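Local coordinates for protein 3-oxo-tetronate kinase (Haemophilus influenzae, PDB 1YZY) that catalyses the ATP-dependent phosphorylation of 3-oxo-tetronate to 3-oxo-tetronate 4-phosphate, as a member of the four-carbon acid sugar kinase family, at residues Val257-Asn260 with Lys261-Lys265; Leu290-Trp293 with Val294-Asn297. All coordinates share one frame; numbering follows the deposited sequence.

Contact 1 (Val257-Asn260 with Lys261-Lys265); sequences VMTN and KQVEK
Val257 meets Lys261 one turn on, at the start of an alpha-helix. The carbonyl O of Val257 receives only a weak bond from Lys261 N, and the lysine chain bends at chi3 (-62°) so that its CE lies 3.4 Å from that same oxygen. Met258 follows with two neighbours. The Met258 side chain, bent at chi2 and chi3, crosses that of Lys261 at about a right angle and brings CE 3.5 Å from Lys261 NZ. On its other flank Met258 CG packs 3.8 Å from Gln262 CD, the amide carbon. The backbone closes the same turn, Gln262 N donating to Met258 O at 3.0 Å. On the buried side Thr259 O accepts from Val263 N at 2.9 Å, and Val263 CG2 rests 3.3 Å from Thr259 O. Thr259 OG1 and Gln262 OE1 both accept from Lys395 NZ, which joins two side chains three residues apart on the same face of the helix, and Thr259 also touches Ser254, which probably binds ATP. Asn260 O takes Glu264 N, and Asn260 ND2 reaches Val310 O. Helix 257-266 thus lies with Thr259 and Val263 on strand 248-252, Val263 also on strand 305-307, and Gln262 and Val263 against helix 404-410.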
loop_
_atom_site.group_PDB
_atom_site.type_symbol
_atom_site.label_atom_id
_atom_site.label_comp_id
_atom_site.label_asym_id
_atom_site.label_seq_id
_atom_site.Cartn_x
_atom_site.Cartn_y
_atom_site.Cartn_z
ATOM N N VAL A 257 10.738 -19.095 0.461
ATOM C CA VAL A 257 10.650 -20.048 1.558
ATOM C C VAL A 257 9.252 -20.153 2.167
ATOM O O VAL A 257 8.768 -21.262 2.417
ATOM C CB VAL A 257 11.671 -19.712 2.673
ATOM C CG1 VAL A 257 13.079 -19.987 2.179
ATOM C CG2 VAL A 257 11.537 -18.243 3.097
ATOM N N MET A 258 8.621 -19.004 2.414
ATOM C CA MET A 258 7.285 -18.974 3.007
ATOM C C MET A 258 6.198 -19.520 2.084
ATOM O O MET A 258 5.307 -20.249 2.530
ATOM C CB MET A 258 6.929 -17.559 3.470
ATOM C CG MET A 258 5.547 -17.448 4.093
ATOM S SD MET A 258 5.181 -18.832 5.192
ATOM C CE MET A 258 6.077 -18.363 6.644
ATOM N N THR A 259 6.285 -19.187 0.800
ATOM C CA THR A 259 5.300 -19.653 -0.169
ATOM C C THR A 259 5.387 -21.170 -0.373
ATOM O O THR A 259 4.363 -21.853 -0.455
ATOM C CB THR A 259 5.452 -18.928 -1.524
ATOM O OG1 THR A 259 5.328 -17.514 -1.325
ATOM C CG2 THR A 259 4.370 -19.386 -2.499
ATOM N N ASN A 260 6.606 -21.693 -0.441
ATOM C CA ASN A 260 6.812 -23.118 -0.626
ATOM C C ASN A 260 6.155 -23.913 0.484
ATOM O O ASN A 260 5.663 -25.017 0.256
ATOM C CB ASN A 260 8.293 -23.446 -0.676
ATOM C CG ASN A 260 8.762 -23.753 -2.069
ATOM O OD1 ASN A 260 8.682 -24.896 -2.528
ATOM N ND2 ASN A 260 9.261 -22.740 -2.759
ATOM N N LYS A 261 6.176 -23.360 1.691
ATOM C CA LYS A 261 5.567 -24.013 2.839
ATOM C C LYS A 261 4.049 -23.890 2.784
ATOM O O LYS A 261 3.339 -24.818 3.170
ATOM C CB LYS A 261 6.102 -23.413 4.144
ATOM C CG LYS A 261 7.574 -23.714 4.398
ATOM C CD LYS A 261 8.062 -23.109 5.710
ATOM C CE LYS A 261 7.943 -21.591 5.693
ATOM N NZ LYS A 261 8.410 -20.964 6.956
ATOM N N GLN A 262 3.561 -22.735 2.336
ATOM C CA GLN A 262 2.122 -22.486 2.228
ATOM C C GLN A 262 1.491 -23.396 1.169
ATOM O O GLN A 262 0.313 -23.751 1.263
ATOM C CB GLN A 262 1.851 -21.010 1.894
ATOM C CG GLN A 262 2.255 -20.030 2.994
ATOM C CD GLN A 262 2.214 -18.580 2.538
ATOM O OE1 GLN A 262 2.753 -18.235 1.494
ATOM N NE2 GLN A 262 1.562 -17.731 3.315
ATOM N N VAL A 263 2.272 -23.725 0.141
ATOM C CA VAL A 263 1.830 -24.604 -0.943
ATOM C C VAL A 263 1.869 -26.050 -0.446
ATOM O O VAL A 263 0.949 -26.829 -0.681
ATOM C CB VAL A 263 2.751 -24.461 -2.196
ATOM C CG1 VAL A 263 2.474 -25.571 -3.199
ATOM C CG2 VAL A 263 2.549 -23.099 -2.857
ATOM N N GLU A 264 2.958 -26.387 0.231
ATOM C CA GLU A 264 3.174 -27.713 0.785
ATOM C C GLU A 264 2.101 -28.064 1.826
ATOM O O GLU A 264 1.799 -29.240 2.052
ATOM C CB GLU A 264 4.564 -27.758 1.424
ATOM C CG GLU A 264 5.374 -29.004 1.115
ATOM C CD GLU A 264 5.028 -30.174 2.018
ATOM O OE1 GLU A 264 5.615 -30.263 3.119
ATOM O OE2 GLU A 264 4.179 -31.007 1.629
ATOM N N LYS A 265 1.537 -27.042 2.460
ATOM C CA LYS A 265 0.513 -27.238 3.481
ATOM C C LYS A 265 -0.893 -27.261 2.871
ATOM O O LYS A 265 -1.799 -27.928 3.391
ATOM C CB LYS A 265 0.628 -26.131 4.540
ATOM C CG LYS A 265 0.390 -26.578 5.984
ATOM C CD LYS A 265 -1.065 -26.427 6.408
ATOM C CE LYS A 265 -1.228 -26.675 7.906
ATOM N NZ LYS A 265 -2.596 -26.333 8.397
#

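Contact 2 (Leu290-Trp293 with Val294-Asn297)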
loop_
_atom_site.group_PDB
_atom_site.type_symbol
_atom_site.label_atom_id
_atom_site.label_comp_id
_atom_site.label_asym_id
_atom_site.label_seq_id
_atom_site.Cartn_x
_atom_site.Cartn_y
_atom_site.Cartn_z
ATOM N N LEU A 290 -5.389 -26.653 -18.355
ATOM C CA LEU A 290 -5.460 -26.081 -17.012
ATOM C C LEU A 290 -6.832 -25.480 -16.732
ATOM O O LEU A 290 -7.325 -25.559 -15.606
ATOM C CB LEU A 290 -4.404 -24.987 -16.833
ATOM C CG LEU A 290 -2.919 -25.330 -16.897
ATOM C CD1 LEU A 290 -2.123 -24.051 -16.916
ATOM C CD2 LEU A 290 -2.525 -26.185 -15.718
ATOM N N TYR A 291 -7.398 -24.806 -17.730
ATOM C CA TYR A 291 -8.715 -24.182 -17.601
ATOM C C TYR A 291 -9.787 -25.221 -17.298
ATOM O O TYR A 291 -10.613 -25.034 -16.398
ATOM C CB TYR A 291 -9.075 -23.434 -18.891
ATOM C CG TYR A 291 -10.524 -22.997 -18.980
ATOM C CD1 TYR A 291 -10.979 -21.868 -18.297
ATOM C CD2 TYR A 291 -11.437 -23.701 -19.761
ATOM C CE1 TYR A 291 -12.304 -21.454 -18.396
ATOM C CE2 TYR A 291 -12.766 -23.294 -19.864
ATOM C CZ TYR A 291 -13.190 -22.170 -19.184
ATOM O OH TYR A 291 -14.489 -21.741 -19.316
ATOM N N GLN A 292 -9.791 -26.288 -18.093
ATOM C CA GLN A 292 -10.757 -27.362 -17.933
ATOM C C GLN A 292 -10.600 -28.010 -16.570
ATOM O O GLN A 292 -11.594 -28.259 -15.891
ATOM C CB GLN A 292 -10.610 -28.406 -19.051
ATOM C CG GLN A 292 -10.895 -27.870 -20.462
ATOM C CD GLN A 292 -12.324 -27.354 -20.657
ATOM O OE1 GLN A 292 -13.270 -27.825 -20.019
ATOM N NE2 GLN A 292 -12.485 -26.394 -21.567
ATOM N N TRP A 293 -9.355 -28.269 -16.174
ATOM C CA TRP A 293 -9.064 -28.874 -14.875
ATOM C C TRP A 293 -9.592 -28.001 -13.717
ATOM O O TRP A 293 -10.240 -28.502 -12.801
ATOM C CB TRP A 293 -7.556 -29.119 -14.733
ATOM C CG TRP A 293 -7.140 -29.731 -13.410
ATOM C CD1 TRP A 293 -6.958 -31.056 -13.141
ATOM C CD2 TRP A 293 -6.862 -29.037 -12.185
ATOM N NE1 TRP A 293 -6.591 -31.234 -11.829
ATOM C CE2 TRP A 293 -6.526 -30.011 -11.219
ATOM C CE3 TRP A 293 -6.864 -27.684 -11.811
ATOM C CZ2 TRP A 293 -6.199 -29.677 -9.900
ATOM C CZ3 TRP A 293 -6.537 -27.352 -10.496
ATOM C CH2 TRP A 293 -6.210 -28.349 -9.559
ATOM N N VAL A 294 -9.313 -26.703 -13.754
ATOM C CA VAL A 294 -9.780 -25.793 -12.704
ATOM C C VAL A 294 -11.298 -25.826 -12.524
ATOM O O VAL A 294 -11.789 -26.039 -11.420
ATOM C CB VAL A 294 -9.358 -24.317 -12.982
ATOM C CG1 VAL A 294 -10.048 -23.372 -12.004
ATOM C CG2 VAL A 294 -7.854 -24.171 -12.877
ATOM N N ILE A 295 -12.031 -25.561 -13.604
ATOM C CA ILE A 295 -13.488 -25.533 -13.556
ATOM C C ILE A 295 -14.129 -26.869 -13.172
ATOM O O ILE A 295 -15.243 -26.895 -12.647
ATOM C CB ILE A 295 -14.091 -25.010 -14.883
ATOM C CG1 ILE A 295 -13.791 -25.973 -16.035
ATOM C CG2 ILE A 295 -13.508 -23.642 -15.218
ATOM C CD1 ILE A 295 -14.513 -25.625 -17.329
ATOM N N ALA A 296 -13.429 -27.968 -13.431
ATOM C CA ALA A 296 -13.932 -29.297 -13.099
ATOM C C ALA A 296 -13.642 -29.651 -11.648
ATOM O O ALA A 296 -14.060 -30.706 -11.153
ATOM C CB ALA A 296 -13.323 -30.334 -14.019
ATOM N N ASN A 297 -12.922 -28.765 -10.971
ATOM C CA ASN A 297 -12.575 -28.960 -9.571
ATOM C C ASN A 297 -12.980 -27.741 -8.756
ATOM O O ASN A 297 -12.406 -27.475 -7.700
ATOM C CB ASN A 297 -11.076 -29.219 -9.420
ATOM C CG ASN A 297 -10.682 -30.626 -9.821
ATOM O OD1 ASN A 297 -11.115 -31.602 -9.206
ATOM N ND2 ASN A 297 -9.827 -30.739 -10.830
#
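Asn297 ND2 lies over one face of the Trp293 indole, 3.3 Å above the plane and toward the rim, its amide inclined 54° to the ring. At the indole edge, in plane, sits the Val294 CG2 methyl, 3.8 Å from Trp293 CE3. This is the C-terminal end of an alpha-helix, where a side-chain amide folds back onto the last turn. The other flat group, the phenol of Tyr291, has Ile295 CG2 over one face, again offset toward the rim, and Gln292 NE2 in plane at its edge. Ile295 places CG1 between its own backbone N and carbonyl carbon (chi1 65°), which swings CD1 back to 3.9 Å from Tyr291 CE2 and to 3.7 Å from Gln292 OE1. The glutamine's NE2 is held by Glu288, one turn earlier, and the tyrosine ring also meets Lys341 in a cation-pi contact. Trp293 meets Phe273 edge-to-face, while the buried Leu290 and Val294 pack on Val306. Helical bonding continues through Val294 N to Leu290 O and Ile295 N to Tyr291 O, then bends at Ala296 N, which donates to Gln292 O and weakly to Trp293 O. That last carbonyl gains a side-chain donor as well: Asn297 ND2 reaches Trp293 O at 3.0 Å, tilted 35° from the carbonyl plane.

In the fold
Contacts 1 and 2 show side-chain packing a turn apart on two helices of one domain, in different surroundings. Both fall in the nucleotide-binding C-terminal domain and on the same side of the chain's centre, contact 1 coming first, on helix 257-266, and contact 2 later, on helix 286-295. Their centres are 22 Å apart and their nearest atoms about 11 Å, so they do not touch. What they share is strand 305-307, met by side chains from both. Contact 1 lies beside the ATP site inferred by similarity, near Ser254 and Gly397; contact 2 is more peripheral, packing against helix 324-345, with the side chain of Leu290 about 11 Å from that of Thr357, a probable ATP-binding residue.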